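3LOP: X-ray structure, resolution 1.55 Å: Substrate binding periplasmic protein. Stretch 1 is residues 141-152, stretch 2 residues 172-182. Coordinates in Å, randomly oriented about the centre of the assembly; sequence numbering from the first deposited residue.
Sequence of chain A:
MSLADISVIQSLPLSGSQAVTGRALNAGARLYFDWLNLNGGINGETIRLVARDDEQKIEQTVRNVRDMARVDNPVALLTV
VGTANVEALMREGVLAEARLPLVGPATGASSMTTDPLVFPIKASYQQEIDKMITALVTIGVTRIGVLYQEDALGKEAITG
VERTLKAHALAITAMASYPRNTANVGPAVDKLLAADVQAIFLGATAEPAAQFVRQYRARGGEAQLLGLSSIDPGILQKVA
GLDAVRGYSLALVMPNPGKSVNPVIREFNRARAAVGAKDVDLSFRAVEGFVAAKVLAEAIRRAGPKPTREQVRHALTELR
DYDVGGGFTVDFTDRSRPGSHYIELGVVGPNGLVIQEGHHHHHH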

# COMPACT_ATOMS: atom_id res chain seq x y z
N VAL A 141 -0.56 -26.19 -8.77
CA VAL A 141 -1.67 -25.44 -9.34
C VAL A 141 -1.39 -25.09 -10.80
O VAL A 141 -0.30 -24.63 -11.14
CB VAL A 141 -1.93 -24.14 -8.55
CG1 VAL A 141 -2.98 -23.29 -9.26
CG2 VAL A 141 -2.39 -24.48 -7.15
N THR A 142 -2.38 -25.31 -11.66
CA THR A 142 -2.22 -25.00 -13.08
C THR A 142 -3.35 -24.13 -13.63
O THR A 142 -3.22 -23.56 -14.70
CB THR A 142 -2.16 -26.28 -13.93
OG1 THR A 142 -3.34 -27.06 -13.71
CG2 THR A 142 -0.93 -27.10 -13.56
N ARG A 143 -4.45 -24.03 -12.89
CA ARG A 143 -5.59 -23.24 -13.34
C ARG A 143 -5.83 -22.05 -12.42
O ARG A 143 -6.39 -22.20 -11.34
CB ARG A 143 -6.83 -24.12 -13.43
CG ARG A 143 -6.65 -25.29 -14.40
CD ARG A 143 -7.95 -26.03 -14.66
NE ARG A 143 -8.45 -26.76 -13.50
CZ ARG A 143 -7.96 -27.92 -13.08
NH1 ARG A 143 -6.95 -28.50 -13.71
NH2 ARG A 143 -8.50 -28.51 -12.02
N ILE A 144 -5.41 -20.88 -12.88
CA ILE A 144 -5.54 -19.66 -12.09
C ILE A 144 -6.43 -18.62 -12.75
O ILE A 144 -6.34 -18.36 -13.95
CB ILE A 144 -4.14 -19.05 -11.85
CG1 ILE A 144 -3.29 -20.05 -11.06
CG2 ILE A 144 -4.25 -17.73 -11.10
CD1 ILE A 144 -1.82 -19.65 -10.90
N GLY A 145 -7.31 -18.03 -11.94
CA GLY A 145 -8.20 -16.99 -12.42
C GLY A 145 -7.75 -15.68 -11.81
O GLY A 145 -7.05 -15.67 -10.79
N VAL A 146 -8.11 -14.56 -12.43
CA VAL A 146 -7.71 -13.27 -11.90
C VAL A 146 -8.83 -12.24 -11.91
O VAL A 146 -9.51 -12.07 -12.93
CB VAL A 146 -6.53 -12.67 -12.72
CG1 VAL A 146 -6.10 -11.34 -12.11
CG2 VAL A 146 -5.36 -13.65 -12.75
N LEU A 147 -9.03 -11.58 -10.78
CA LEU A 147 -10.01 -10.51 -10.67
C LEU A 147 -9.14 -9.27 -10.80
O LEU A 147 -8.17 -9.13 -10.07
CB LEU A 147 -10.67 -10.49 -9.29
CG LEU A 147 -11.50 -9.23 -9.03
CD1 LEU A 147 -12.77 -9.26 -9.87
CD2 LEU A 147 -11.86 -9.12 -7.55
N TYR A 148 -9.46 -8.38 -11.74
CA TYR A 148 -8.64 -7.18 -11.91
C TYR A 148 -9.43 -5.90 -12.06
O TYR A 148 -10.51 -5.88 -12.66
CB TYR A 148 -7.70 -7.34 -13.11
CG TYR A 148 -8.38 -7.39 -14.46
CD1 TYR A 148 -8.97 -8.56 -14.92
CD2 TYR A 148 -8.43 -6.26 -15.27
CE1 TYR A 148 -9.59 -8.61 -16.17
CE2 TYR A 148 -9.05 -6.30 -16.52
CZ TYR A 148 -9.63 -7.48 -16.96
OH TYR A 148 -10.23 -7.53 -18.20
N GLN A 149 -8.88 -4.81 -11.53
CA GLN A 149 -9.53 -3.51 -11.63
C GLN A 149 -9.34 -3.01 -13.06
O GLN A 149 -8.27 -3.16 -13.64
CB GLN A 149 -8.90 -2.55 -10.62
CG GLN A 149 -9.55 -1.17 -10.57
CD GLN A 149 -9.18 -0.41 -9.32
OE1 GLN A 149 -9.74 -0.63 -8.25
NE2 GLN A 149 -8.20 0.49 -9.44
N GLU A 150 -10.39 -2.41 -13.61
CA GLU A 150 -10.34 -1.92 -14.99
C GLU A 150 -9.59 -0.60 -15.14
O GLU A 150 -10.18 0.42 -15.50
CB GLU A 150 -11.76 -1.81 -15.54
CG GLU A 150 -11.82 -1.63 -17.04
CD GLU A 150 -13.20 -1.93 -17.60
OE1 GLU A 150 -14.18 -1.34 -17.11
OE2 GLU A 150 -13.29 -2.78 -18.52
N ASP A 151 -8.30 -0.64 -14.86
CA ASP A 151 -7.42 0.51 -14.96
C ASP A 151 -5.97 0.06 -14.77
O ASP A 151 -5.67 -1.13 -14.86
CB ASP A 151 -7.81 1.59 -13.94
CG ASP A 151 -7.27 1.32 -12.55
OD1 ASP A 151 -6.95 0.16 -12.23
OD2 ASP A 151 -7.18 2.29 -11.76
N ALA A 152 -5.07 1.01 -14.51
CA ALA A 152 -3.65 0.68 -14.33
C ALA A 152 -3.36 -0.42 -13.31
O ALA A 152 -2.46 -1.23 -13.52
CB ALA A 152 -2.88 1.94 -13.97
N ILE A 172 -3.00 -17.62 -17.79
CA ILE A 172 -4.20 -17.39 -17.01
C ILE A 172 -5.38 -18.15 -17.62
O ILE A 172 -5.58 -18.12 -18.83
CB ILE A 172 -4.53 -15.88 -16.96
CG1 ILE A 172 -3.42 -15.14 -16.21
CG2 ILE A 172 -5.88 -15.65 -16.28
CD1 ILE A 172 -3.55 -13.63 -16.24
N THR A 173 -6.13 -18.84 -16.77
CA THR A 173 -7.28 -19.62 -17.21
C THR A 173 -8.51 -18.76 -17.46
O THR A 173 -9.26 -18.99 -18.41
CB THR A 173 -7.63 -20.72 -16.19
OG1 THR A 173 -6.60 -21.71 -16.19
CG2 THR A 173 -8.97 -21.37 -16.53
N ALA A 174 -8.72 -17.78 -16.59
CA ALA A 174 -9.87 -16.89 -16.71
C ALA A 174 -9.60 -15.58 -16.00
O ALA A 174 -8.87 -15.55 -15.02
CB ALA A 174 -11.11 -17.56 -16.12
N MSE A 175 -10.19 -14.50 -16.51
CA MSE A 175 -10.03 -13.20 -15.88
C MSE A 175 -11.34 -12.44 -15.96
O MSE A 175 -12.14 -12.64 -16.87
CB MSE A 175 -8.90 -12.40 -16.56
CG MSE A 175 -9.09 -12.14 -18.04
SE MSE A 175 -7.62 -11.10 -18.77
CE MSE A 175 -6.31 -12.51 -18.90
N ALA A 176 -11.56 -11.58 -14.97
CA ALA A 176 -12.78 -10.79 -14.90
C ALA A 176 -12.44 -9.46 -14.24
O ALA A 176 -11.66 -9.40 -13.29
CB ALA A 176 -13.84 -11.52 -14.08
N SER A 177 -13.05 -8.39 -14.75
CA SER A 177 -12.78 -7.05 -14.24
C SER A 177 -13.94 -6.41 -13.49
O SER A 177 -15.05 -6.94 -13.45
CB SER A 177 -12.40 -6.14 -15.40
OG SER A 177 -13.50 -5.95 -16.27
N TYR A 178 -13.66 -5.26 -12.89
CA TYR A 178 -14.65 -4.47 -12.17
C TYR A 178 -14.17 -3.02 -12.31
O TYR A 178 -12.97 -2.78 -12.45
CB TYR A 178 -14.74 -4.89 -10.70
CG TYR A 178 -13.57 -4.45 -9.86
CD1 TYR A 178 -13.53 -3.17 -9.30
CD2 TYR A 178 -12.48 -5.29 -9.65
CE1 TYR A 178 -12.43 -2.74 -8.57
CE2 TYR A 178 -11.38 -4.87 -8.91
CZ TYR A 178 -11.36 -3.60 -8.38
OH TYR A 178 -10.26 -3.17 -7.67
N PRO A 179 -15.09 -2.05 -12.29
CA PRO A 179 -14.76 -0.62 -12.42
C PRO A 179 -14.03 -0.01 -11.23
O PRO A 179 -14.39 -0.27 -10.08
CB PRO A 179 -16.12 0.04 -12.64
CG PRO A 179 -17.00 -1.09 -13.14
CD PRO A 179 -16.55 -2.24 -12.30
N ARG A 180 -13.01 0.81 -11.50
CA ARG A 180 -12.27 1.45 -10.42
C ARG A 180 -13.19 2.37 -9.63
O ARG A 180 -14.17 2.90 -10.15
CB ARG A 180 -11.08 2.26 -10.98
CG ARG A 180 -11.44 3.67 -11.44
CD ARG A 180 -10.25 4.36 -12.11
NE ARG A 180 -9.07 4.41 -11.26
CZ ARG A 180 -8.87 5.30 -10.29
NH1 ARG A 180 -9.77 6.24 -10.03
NH2 ARG A 180 -7.76 5.24 -9.56
N ASN A 181 -12.86 2.54 -8.35
CA ASN A 181 -13.62 3.39 -7.45
C ASN A 181 -15.03 2.87 -7.18
O ASN A 181 -15.92 3.63 -6.79
CB ASN A 181 -13.68 4.82 -7.99
CG ASN A 181 -13.07 5.83 -7.03
OD1 ASN A 181 -12.54 5.46 -5.98
ND2 ASN A 181 -13.15 7.11 -7.37
N THR A 182 -15.22 1.58 -7.38
CA THR A 182 -16.51 0.95 -7.12
C THR A 182 -16.24 -0.43 -6.55
O THR A 182 -15.09 -0.87 -6.48
CB THR A 182 -17.34 0.74 -8.41
OG1 THR A 182 -16.83 -0.39 -9.13
CG2 THR A 182 -17.30 1.97 -9.29
O HOH W 1 -3.89 -20.99 -15.23
O HOH W 2 -10.75 1.55 -6.86
O HOH W 3 -12.41 1.57 -14.24
O HOH W 4 -15.20 -3.80 -15.28
O HOH W 5 -14.01 -6.01 -18.93
O HOH W 6 -5.63 3.12 -9.81

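Two tyrosines, adjacent in register but on opposite faces of a parallel strand pair, each set a ring face against a carbon of the other strand, Ser177 CB in one case and Gln149 CA in the other. The Tyr148 ring lies under Ser177 CB, 3.6 Å from the ring centroid and 20° off the normal; the Tyr178 ring receives Gln149 CA at 3.9 Å and 25°. Both tyrosines have chi1 near +60° (p), and in both the end of the side chain comes nearer the partner strand than the CA-to-CB direction alone would bring it.

Between the two faces that carry these rings runs the alternating ladder expected of parallel strands, whose directions differ by 12°. Thr173 N donates to Ile144 O, Val146 N to Ala174 O, Ala176 N to Val146 O and Tyr148 N to Ala176 O, each at 2.9 Å. The next rung, Tyr178 N to Tyr148 O, lengthens to 3.2 Å with an angle of 136°, before Glu150 N to Tyr178 O returns to 2.9 Å. The acceptor carbonyls also face alpha carbons across the gap: Gly145 CA lies 3.0 Å from Ala174 O, and Ser177 CA 3.0 Å from Tyr148 O, both CA-H...O contacts.

Side chains add to the pairing from Gln149 and Tyr178 onward. Tyr178 OH donates to Gln149 OE1 at 2.7 Å, while Gln149 NE2 donates to Asp151 OD1 at 3.1 Å. Asp151 OD2 in turn forms a salt bridge with Arg180 NE at 2.9 Å, its angle of 173° almost linear. Water 6 spans the same pair, donating to Asp151 OD2 at 2.6 Å and accepting from Arg180 NH2 at 3.0 Å. The example illustrates a general principle: backbone hydrogen bonds fix the register of parallel strands, and side chains on both faces then exploit the resulting proximity.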